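Side-chain contacts in CDP-archaeol synthase (Aeropyrum pernix K1, PDB 5GUF), which catalyses the transfer of a cytidylyl group from CTP to 2,3-bis-(O-geranylgeranyl)-sn-glycerol 1-phosphate, forming CDP-archaeol for archaeal membrane lipids: residues I11-I14 with L15-I18; G49-L52 with L53-K57. All blocks are in the same frame, centred on the assembly; numbering follows the deposited sequence.

Contact 1. Residues I11-I14 with L15-I18; sequences IDNI and LEAI. With MG (magnesium ion), chain D.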
loop_
_atom_site.group_PDB
_atom_site.type_symbol
_atom_site.label_atom_id
_atom_site.label_comp_id
_atom_site.label_asym_id
_atom_site.label_seq_id
_atom_site.Cartn_x
_atom_site.Cartn_y
_atom_site.Cartn_z
ATOM N N ILE A 11 19.518 2.364 -9.073
ATOM C CA ILE A 11 18.536 1.329 -9.388
ATOM C C ILE A 11 17.516 1.952 -10.332
ATOM O O ILE A 11 16.622 2.683 -9.898
ATOM C CB ILE A 11 17.869 0.777 -8.128
ATOM C CG1 ILE A 11 18.950 0.454 -7.106
ATOM C CG2 ILE A 11 16.987 -0.435 -8.474
ATOM C CD1 ILE A 11 19.939 -0.571 -7.610
ATOM N N ASP A 12 17.630 1.639 -11.623
ATOM C CA ASP A 12 16.819 2.314 -12.627
ATOM C C ASP A 12 16.255 1.360 -13.666
ATOM O O ASP A 12 15.784 1.816 -14.709
ATOM C CB ASP A 12 17.625 3.430 -13.323
ATOM C CG ASP A 12 19.012 2.967 -13.790
ATOM O OD1 ASP A 12 19.288 1.746 -13.843
ATOM O OD2 ASP A 12 19.838 3.850 -14.112
ATOM N N ASN A 13 16.275 0.058 -13.426
ATOM C CA ASN A 13 15.490 -0.837 -14.254
ATOM C C ASN A 13 15.039 -2.007 -13.392
ATOM O O ASN A 13 15.658 -2.317 -12.369
ATOM C CB ASN A 13 16.275 -1.288 -15.496
ATOM C CG ASN A 13 17.354 -2.278 -15.173
ATOM O OD1 ASN A 13 17.104 -3.482 -15.093
ATOM N ND2 ASN A 13 18.561 -1.782 -14.971
ATOM N N ILE A 14 13.951 -2.654 -13.822
ATOM C CA ILE A 14 13.240 -3.592 -12.959
ATOM C C ILE A 14 14.054 -4.852 -12.725
ATOM O O ILE A 14 13.972 -5.451 -11.647
ATOM C CB ILE A 14 11.846 -3.923 -13.527
ATOM C CG1 ILE A 14 11.060 -4.796 -12.543
ATOM C CG2 ILE A 14 11.956 -4.640 -14.860
ATOM C CD1 ILE A 14 10.867 -4.159 -11.167
ATOM N N LEU A 15 14.862 -5.270 -13.703
ATOM C CA LEU A 15 15.698 -6.448 -13.501
ATOM C C LEU A 15 16.786 -6.176 -12.470
ATOM O O LEU A 15 17.096 -7.041 -11.637
ATOM C CB LEU A 15 16.308 -6.894 -14.828
ATOM C CG LEU A 15 17.380 -7.988 -14.735
ATOM C CD1 LEU A 15 16.848 -9.203 -14.002
ATOM C CD2 LEU A 15 17.920 -8.382 -16.132
ATOM N N GLU A 16 17.355 -4.968 -12.494
ATOM C CA GLU A 16 18.369 -4.597 -11.513
ATOM C C GLU A 16 17.756 -4.495 -10.119
ATOM O O GLU A 16 18.353 -4.945 -9.135
ATOM C CB GLU A 16 19.036 -3.286 -11.964
ATOM C CG GLU A 16 19.997 -2.594 -10.993
ATOM C CD GLU A 16 20.724 -1.390 -11.645
ATOM O OE1 GLU A 16 21.968 -1.275 -11.524
ATOM O OE2 GLU A 16 20.047 -0.565 -12.295
ATOM N N ALA A 17 16.542 -3.951 -10.020
ATOM C CA ALA A 17 15.837 -3.972 -8.742
ATOM C C ALA A 17 15.560 -5.399 -8.302
ATOM O O ALA A 17 15.654 -5.723 -7.113
ATOM C CB ALA A 17 14.525 -3.192 -8.846
ATOM N N ILE A 18 15.218 -6.271 -9.248
ATOM C CA ILE A 18 14.876 -7.631 -8.863
ATOM C C ILE A 18 16.112 -8.358 -8.361
ATOM O O ILE A 18 16.037 -9.119 -7.389
ATOM C CB ILE A 18 14.193 -8.349 -10.036
ATOM C CG1 ILE A 18 12.724 -7.912 -10.113
ATOM C CG2 ILE A 18 14.321 -9.855 -9.898
ATOM C CD1 ILE A 18 12.071 -8.199 -11.449
HETATM MG MG MG D . 21.461 1.117 -12.714
HETATM O O HOH W 1 22.186 3.097 -14.099
HETATM O O HOH W 2 21.546 0.555 -14.411
#
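Of the Leu-15 side chain it is the base that meets Asn-13, CB resting 3.5 Å from Asn-13 OD1. Its branched end leads away on the surface, where an apolar residue suits a helix predicted to span the membrane. The next residue, Glu-16, is held at both ends. Its backbone N donates to Asn-13 OD1 at 3.0 Å, approaching from 51° above the plane of the amide. Asn-13 can receive it because chi1 of 73° puts CG between its backbone N and carbonyl carbon, swinging the amide toward the first turn. This is a helix N-cap: the chain leaves the short strand 10-11, which pairs in parallel with 140-141, and asparagine covers the opening of helix 14-29. Were Asn-13 replaced by alanine, Glu-16 N would probably lose its capping acceptor, and the Glu-16 CB flank now lined by ND2 would be uncovered. With CG anti to the backbone N (chi1 172°) and an extended chain beyond, Glu-16 carries its carboxylate past Asn-13 to a magnesium ion, bound by OE2 at 2.2 Å and OE1 at 2.7 Å. Asp-12 OD1 binds the same ion at 2.5 Å; Asp-8, the carbonyl of Arg-10 and waters join them, one water also donating to Asp-12 OD2. Hard carboxylate oxygens suit this metal, which would probably offset the charge of the crowded acids. Asp-12 N adds a weak bond to Glu-16 OE2 at 3.3 Å. Ala-17 donates nearly straight from N to Asn-13 O, and its small CB packs at 3.7 Å against Ile-11 CG2, close to Val-145 and Trp-141. In Ile-18 the backbone N bonds to Ile-14 O, while its side chain runs obliquely across that of Ile-14, CD1 touching CG1 at 3.7 Å.

Contact 2. Residues G49-L52 with L53-K57; sequences GRRL and LGDGK. With CTP (cytidine-5'-triphosphate), chain B.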
loop_
_atom_site.group_PDB
_atom_site.type_symbol
_atom_site.label_atom_id
_atom_site.label_comp_id
_atom_site.label_asym_id
_atom_site.label_seq_id
_atom_site.Cartn_x
_atom_site.Cartn_y
_atom_site.Cartn_z
ATOM N N GLY A 49 -4.044 -4.967 25.157
ATOM C CA GLY A 49 -4.533 -6.329 25.141
ATOM C C GLY A 49 -3.977 -7.216 24.050
ATOM O O GLY A 49 -4.315 -8.406 24.016
ATOM N N ARG A 50 -3.144 -6.689 23.162
ATOM C CA ARG A 50 -2.659 -7.436 22.017
ATOM C C ARG A 50 -1.189 -7.780 22.208
ATOM O O ARG A 50 -0.453 -7.082 22.911
ATOM C CB ARG A 50 -2.844 -6.631 20.721
ATOM C CG ARG A 50 -4.297 -6.416 20.295
ATOM C CD ARG A 50 -5.007 -7.739 20.103
ATOM N NE ARG A 50 -6.445 -7.610 20.327
ATOM C CZ ARG A 50 -7.392 -8.089 19.526
ATOM N NH1 ARG A 50 -7.080 -8.759 18.426
ATOM N NH2 ARG A 50 -8.666 -7.895 19.841
ATOM N N ARG A 51 -0.759 -8.852 21.542
ATOM C CA ARG A 51 0.652 -9.222 21.560
ATOM C C ARG A 51 1.495 -8.102 20.965
ATOM O O ARG A 51 1.031 -7.316 20.134
ATOM C CB ARG A 51 0.873 -10.511 20.781
ATOM C CG ARG A 51 0.332 -11.739 21.480
ATOM C CD ARG A 51 1.276 -12.221 22.558
ATOM N NE ARG A 51 2.547 -12.667 21.989
ATOM C CZ ARG A 51 2.747 -13.839 21.379
ATOM N NH1 ARG A 51 1.766 -14.731 21.238
ATOM N NH2 ARG A 51 3.947 -14.122 20.901
ATOM N N LEU A 52 2.735 -8.004 21.432
ATOM C CA LEU A 52 3.658 -7.032 20.857
ATOM C C LEU A 52 3.877 -7.307 19.369
ATOM O O LEU A 52 3.775 -6.398 18.534
ATOM C CB LEU A 52 4.978 -7.068 21.624
ATOM C CG LEU A 52 6.134 -6.264 21.038
ATOM C CD1 LEU A 52 5.839 -4.784 21.148
ATOM C CD2 LEU A 52 7.455 -6.628 21.716
ATOM N N LEU A 53 4.153 -8.569 19.019
ATOM C CA LEU A 53 4.294 -9.015 17.635
ATOM C C LEU A 53 3.358 -10.151 17.274
ATOM O O LEU A 53 2.807 -10.158 16.171
ATOM C CB LEU A 53 5.741 -9.452 17.342
ATOM C CG LEU A 53 6.804 -8.336 17.371
ATOM C CD1 LEU A 53 8.207 -8.875 17.019
ATOM C CD2 LEU A 53 6.436 -7.145 16.471
ATOM N N GLY A 54 3.145 -11.104 18.181
ATOM C CA GLY A 54 2.377 -12.291 17.888
ATOM C C GLY A 54 3.280 -13.482 17.629
ATOM O O GLY A 54 4.505 -13.366 17.484
ATOM N N ASP A 55 2.636 -14.656 17.556
ATOM C CA ASP A 55 3.354 -15.914 17.373
ATOM C C ASP A 55 3.915 -16.081 15.969
ATOM O O ASP A 55 4.754 -16.955 15.757
ATOM C CB ASP A 55 2.438 -17.105 17.692
ATOM C CG ASP A 55 2.287 -17.340 19.182
ATOM O OD1 ASP A 55 3.197 -16.928 19.947
ATOM O OD2 ASP A 55 1.267 -17.944 19.583
ATOM N N GLY A 56 3.465 -15.280 15.007
ATOM C CA GLY A 56 3.933 -15.432 13.648
ATOM C C GLY A 56 5.372 -15.022 13.430
ATOM O O GLY A 56 5.894 -15.260 12.342
ATOM N N LYS A 57 6.018 -14.415 14.422
ATOM C CA LYS A 57 7.395 -13.936 14.309
ATOM C C LYS A 57 8.229 -14.741 15.297
ATOM O O LYS A 57 8.192 -14.488 16.508
ATOM C CB LYS A 57 7.486 -12.438 14.595
ATOM C CG LYS A 57 6.609 -11.594 13.701
ATOM C CD LYS A 57 6.868 -11.884 12.214
ATOM C CE LYS A 57 5.633 -11.553 11.411
ATOM N NZ LYS A 57 5.599 -11.986 10.000
HETATM N N1 CTP B . 7.388 -16.677 10.307
HETATM C C2 CTP B . 8.274 -16.875 11.363
HETATM N N3 CTP B . 9.143 -15.876 11.775
HETATM C C4 CTP B . 9.171 -14.674 11.083
HETATM C C5 CTP B . 8.313 -14.488 9.991
HETATM C C6 CTP B . 7.311 -15.427 9.726
HETATM O O2 CTP B . 8.293 -17.954 11.951
HETATM N N4 CTP B . 10.012 -13.717 11.468
HETATM C "C1'" CTP B . 6.517 -17.813 9.877
HETATM C "C2'" CTP B . 5.361 -18.003 10.847
HETATM O "O2'" CTP B . 5.016 -19.371 10.866
HETATM C "C3'" CTP B . 4.243 -17.232 10.196
HETATM C "C4'" CTP B . 4.492 -17.565 8.731
HETATM O "O4'" CTP B . 5.911 -17.634 8.597
HETATM O "O3'" CTP B . 2.991 -17.661 10.661
HETATM C "C5'" CTP B . 3.848 -16.554 7.782
HETATM O "O5'" CTP B . 4.432 -15.276 7.912
HETATM P PA CTP B . 3.494 -13.994 8.135
HETATM O O1A CTP B . 2.395 -14.070 7.098
HETATM O O2A CTP B . 4.266 -12.693 8.051
HETATM O O3A CTP B . 2.929 -14.191 9.634
HETATM P PB CTP B . 1.365 -14.290 10.016
HETATM O O1B CTP B . 1.061 -15.722 10.404
HETATM O O2B CTP B . 0.446 -13.858 8.904
HETATM O O3B CTP B . 1.264 -13.287 11.283
HETATM P PG CTP B . 0.998 -11.692 11.145
HETATM O O1G CTP B . -0.482 -11.444 11.278
HETATM O O2G CTP B . 1.805 -11.042 12.226
HETATM O O3G CTP B . 1.464 -11.170 9.815
#
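The guanidinium of Arg-51 has Gly-54 over one face, with Gly-54 CA 3.8 Å above the middle of the plane, and Asp-55 at its edge. NH1 and NH2 of Arg-51 both close on a single oxygen, Asp-55 OD1, at 2.9 and 3.1 Å, an end-on salt bridge with that oxygen almost in the guanidinium plane. The two flat groups are turned 66° apart, and both nitrogens therefore reach OD1 from above the carboxylate, on the same face. Bends in the arginine chain (chi2 -80°, chi3 -64°) fold it back over Gly-54. Arg-51 NH2 has a second acid partner in Asp-41, whose carboxylate also accepts from the backbone N of Leu-53 and Gly-54. Glycine suits position 54 because at these backbone angles a side chain would jam against the carbonyl O of Leu-53. Leu-52 and Leu-53 touch lightly, CG to CG at 4.3 Å, Leu-53 also packing on Met-101 and Phe-105 of helix 84-109. From Gly-54 to Lys-57 the chain makes a type I beta turn that delivers two residues to the CTP pocket. At Gly-56 a CB would clash with CTP O3B. Lys-57 CD lies above the level of the cytosine plane but displaced beyond the ring's C4-C5 edge, 3.7 Å from CTP C5; the chain then extends NZ to CTP O2A at a very short 2.5 Å and to the salt-bridge partner Asp-100. The chemistry divides accordingly: Arg-51, paired with both Asp-41 and Asp-55, probably offsets their negative charge and ties the start of the turn, with a bound magnesium ion about 4 Å from its side chain, while Lys-57 at the turn's end directs NZ at the alpha-phosphate of the nucleotide.

How the contacts relate
From the N terminus, contact 1 comes first, turning the chain from strand 10-11 into helix 14-29; contact 2 follows, within the loop between helices 31-34 and 59-80. Each joins two consecutive segments and so closes no more than a local turn, and the first ends before the second begins: they neither nest nor cross. Their centres lie 34 Å apart on opposite sides of the chain's centre, with nearest atoms about 20 Å apart. Contact 1 ties the start of its helix to strand 140-141 and helix 143-161 beside a magnesium ion, whereas 49-57 leans on helix 84-109 and helps build the CTP pocket at the far side.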